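AclR protein (Streptomyces galilaeus, PDB 2GEY) is probably a hydroxylase in the biosynthesis of aromatic polyketide antibiotics, built on the alpha+beta barrel fold of the SnoaL-like family. Local coordinates at residues F58-L63 / T82-G87. Numbering follows the deposited sequence.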
ATOM      1  N   PHE A  58      11.290 -17.267   4.451  1.00 25.52           N
ATOM      2  CA  PHE A  58      11.553 -16.927   3.052  1.00 25.17           C
ATOM      3  C   PHE A  58      13.054 -16.681   2.819  1.00 24.72           C
ATOM      4  O   PHE A  58      13.471 -15.559   2.513  1.00 24.38           O
ATOM      5  CB  PHE A  58      10.724 -15.701   2.686  1.00 25.09           C
ATOM      6  CG  PHE A  58       9.265 -15.862   3.000  1.00 25.13           C
ATOM      7  CD1 PHE A  58       8.486 -16.739   2.263  1.00 24.78           C
ATOM      8  CD2 PHE A  58       8.681 -15.177   4.062  1.00 25.74           C
ATOM      9  CE1 PHE A  58       7.143 -16.917   2.554  1.00 24.72           C
ATOM     10  CE2 PHE A  58       7.329 -15.346   4.356  1.00 25.62           C
ATOM     11  CZ  PHE A  58       6.566 -16.223   3.604  1.00 24.69           C
ATOM     12  N   PRO A  59      13.867 -17.744   2.941  1.00 24.75           N
ATOM     13  CA  PRO A  59      15.336 -17.621   2.969  1.00 24.76           C
ATOM     14  C   PRO A  59      15.989 -17.120   1.682  1.00 24.73           C
ATOM     15  O   PRO A  59      17.160 -16.724   1.705  1.00 24.83           O
ATOM     16  CB  PRO A  59      15.796 -19.045   3.274  1.00 24.92           C
ATOM     17  CG  PRO A  59      14.704 -19.916   2.817  1.00 25.20           C
ATOM     18  CD  PRO A  59      13.443 -19.150   3.083  1.00 24.84           C
ATOM     19  N   ASP A  60      15.244 -17.153   0.580  1.00 24.14           N
ATOM     20  CA  ASP A  60      15.746 -16.720  -0.718  1.00 24.33           C
ATOM     21  C   ASP A  60      15.092 -15.421  -1.175  1.00 23.91           C
ATOM     22  O   ASP A  60      15.116 -15.086  -2.362  1.00 23.63           O
ATOM     23  CB  ASP A  60      15.513 -17.820  -1.756  1.00 24.49           C
ATOM     24  CG  ASP A  60      14.045 -18.181  -1.929  1.00 25.78           C
ATOM     25  OD1 ASP A  60      13.160 -17.600  -1.258  1.00 25.53           O
ATOM     26  OD2 ASP A  60      13.774 -19.073  -2.749  1.00 29.42           O
ATOM     27  N   LEU A  61      14.507 -14.677  -0.244  1.00 23.64           N
ATOM     28  CA  LEU A  61      13.717 -13.517  -0.634  1.00 23.76           C
ATOM     29  C   LEU A  61      14.570 -12.496  -1.382  1.00 23.71           C
ATOM     30  O   LEU A  61      15.785 -12.385  -1.155  1.00 23.41           O
ATOM     31  CB  LEU A  61      13.013 -12.880   0.565  1.00 23.63           C
ATOM     32  CG  LEU A  61      13.886 -12.253   1.654  1.00 24.49           C
ATOM     33  CD1 LEU A  61      14.299 -10.823   1.294  1.00 25.07           C
ATOM     34  CD2 LEU A  61      13.142 -12.276   2.991  1.00 24.14           C
ATOM     35  N   GLN A  62      13.932 -11.784  -2.301  1.00 23.60           N
ATOM     36  CA  GLN A  62      14.581 -10.720  -3.060  1.00 24.00           C
ATOM     37  C   GLN A  62      13.674  -9.507  -3.099  1.00 24.58           C
ATOM     38  O   GLN A  62      12.462  -9.642  -3.294  1.00 24.86           O
ATOM     39  CB  GLN A  62      14.891 -11.193  -4.490  1.00 24.01           C
ATOM     40  CG  GLN A  62      16.001 -12.216  -4.569  1.00 23.99           C
ATOM     41  CD  GLN A  62      17.359 -11.600  -4.302  1.00 24.93           C
ATOM     42  OE1 GLN A  62      17.892 -10.870  -5.144  1.00 24.12           O
ATOM     43  NE2 GLN A  62      17.923 -11.880  -3.123  1.00 22.30           N
ATOM     44  N   LEU A  63      14.265  -8.337  -2.882  1.00 24.74           N
ATOM     45  CA  LEU A  63      13.565  -7.060  -2.959  1.00 25.36           C
ATOM     46  C   LEU A  63      13.848  -6.420  -4.295  1.00 25.89           C
ATOM     47  O   LEU A  63      15.014  -6.241  -4.658  1.00 25.37           O
ATOM     48  CB  LEU A  63      14.048  -6.104  -1.872  1.00 25.22           C
ATOM     49  CG  LEU A  63      13.497  -6.294  -0.464  1.00 25.76           C
ATOM     50  CD1 LEU A  63      13.778  -7.674   0.056  1.00 27.60           C
ATOM     51  CD2 LEU A  63      14.094  -5.239   0.445  1.00 26.66           C
ATOM     52  N   THR A  82       9.805 -11.028  -3.644  1.00 24.11           N
ATOM     53  CA  THR A  82       9.518 -12.368  -4.156  1.00 24.37           C
ATOM     54  C   THR A  82      10.380 -13.379  -3.425  1.00 24.17           C
ATOM     55  O   THR A  82      11.512 -13.083  -3.057  1.00 23.24           O
ATOM     56  CB  THR A  82       9.743 -12.478  -5.671  1.00 24.67           C
ATOM     57  OG1 THR A  82      11.085 -12.111  -6.001  1.00 26.06           O
ATOM     58  CG2 THR A  82       8.780 -11.568  -6.418  1.00 25.27           C
ATOM     59  N   ALA A  83       9.836 -14.570  -3.207  1.00 24.49           N
ATOM     60  CA  ALA A  83      10.539 -15.594  -2.458  1.00 25.14           C
ATOM     61  C   ALA A  83       9.883 -16.948  -2.649  1.00 25.51           C
ATOM     62  O   ALA A  83       8.842 -17.060  -3.297  1.00 25.04           O
ATOM     63  CB  ALA A  83      10.540 -15.239  -0.981  1.00 25.05           C
ATOM     64  N   THR A  84      10.504 -17.963  -2.058  1.00 26.25           N
ATOM     65  CA  THR A  84       9.899 -19.286  -1.943  1.00 26.84           C
ATOM     66  C   THR A  84       9.547 -19.513  -0.475  1.00 26.93           C
ATOM     67  O   THR A  84      10.310 -19.134   0.419  1.00 26.21           O
ATOM     68  CB  THR A  84      10.870 -20.385  -2.411  1.00 27.09           C
ATOM     69  OG1 THR A  84      11.492 -19.976  -3.632  1.00 30.61           O
ATOM     70  CG2 THR A  84      10.132 -21.663  -2.658  1.00 27.80           C
ATOM     71  N   HIS A  85       8.400 -20.140  -0.230  1.00 27.07           N
ATOM     72  CA  HIS A  85       7.954 -20.421   1.130  1.00 27.52           C
ATOM     73  C   HIS A  85       8.605 -21.718   1.613  1.00 27.79           C
ATOM     74  O   HIS A  85       8.125 -22.817   1.312  1.00 27.44           O
ATOM     75  CB  HIS A  85       6.419 -20.502   1.197  1.00 27.48           C
ATOM     76  CG  HIS A  85       5.884 -20.684   2.585  1.00 27.55           C
ATOM     77  ND1 HIS A  85       4.661 -21.266   2.844  1.00 27.53           N
ATOM     78  CD2 HIS A  85       6.416 -20.373   3.790  1.00 28.03           C
ATOM     79  CE1 HIS A  85       4.460 -21.296   4.151  1.00 27.99           C
ATOM     80  NE2 HIS A  85       5.514 -20.769   4.747  1.00 27.87           N
ATOM     81  N   GLN A  86       9.705 -21.568   2.352  1.00 28.29           N
ATOM     82  CA  GLN A  86      10.533 -22.695   2.792  1.00 28.93           C
ATOM     83  C   GLN A  86      10.453 -22.969   4.293  1.00 29.21           C
ATOM     84  O   GLN A  86      10.813 -24.063   4.733  1.00 28.86           O
ATOM     85  CB  GLN A  86      12.004 -22.454   2.427  1.00 29.35           C
ATOM     86  CG  GLN A  86      12.291 -22.220   0.948  1.00 31.09           C
ATOM     87  CD  GLN A  86      12.143 -23.461   0.076  1.00 35.56           C
ATOM     88  OE1 GLN A  86      12.335 -23.394  -1.140  1.00 39.41           O
ATOM     89  NE2 GLN A  86      11.810 -24.594   0.682  1.00 37.07           N
ATOM     90  N   GLY A  87      10.003 -21.993   5.077  1.00 29.34           N
ATOM     91  CA  GLY A  87       9.846 -22.173   6.527  1.00 30.16           C
ATOM     92  C   GLY A  87       8.449 -21.808   6.990  1.00 30.48           C
ATOM     93  O   GLY A  87       7.750 -21.058   6.315  1.00 30.09           O
TER
HETATM   94  O   HOH W   1      11.644  -9.331  -6.246  1.00 24.64           O
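D60 grips T84 at the open end of the antiparallel hairpin of strands 62-71 and 74-84, part of the curved sheet of this SnoaL-like, NTF2-type alpha+beta barrel. Helix 44-57 ends just before F58, and a type I beta turn from F58 to L61, closed by L61 N on F58 O, leads into the edge strand. The D60 side chain can be followed outward from this turn. Its CB points toward 82-87, and CG sits between the backbone N and the carbonyl carbon (chi1 60°), which turns the carboxylate to T84. D60 OD1 accepts a bond from T84 N at 2.8 Å, almost straight at 171°. The same D60 OD1 lies 3.5 Å from A83 CB. D60 OD2 accepts the hydroxyl of T84 OG1 at 2.6 Å. Both oxygens use their syn lone pairs; the N-H and hydroxyl of T84 thus hold the carboxylate at two points. R98 of the neighbouring strand 98-110 hydrogen-bonds T84 OG1 and forms a long, weak ion pair with D60 OD2.

Where the hairpin proper begins, Q62 and T82 make a hydrogen-bonded antiparallel pair: Q62 N donates to T82 O, and T82 N to Q62 O. A water donates to Q62 O and is also hydrogen-bonded to T82 OG1, bridging the pair.

A83 CB touches both F58 CB (3.7 Å) and L61 CB. F58 also meets F89 edge-to-face and touches W101. The F58 ring meets the H85 imidazole obliquely, planes 37° apart, F58 CE1 3.7 Å from H85 CD2, while P59 CG and CD rest on Q86 CB. The edge of the F58 ring faces a backbone oxygen, F58 CD1 lying 3.5 Å from T84 O.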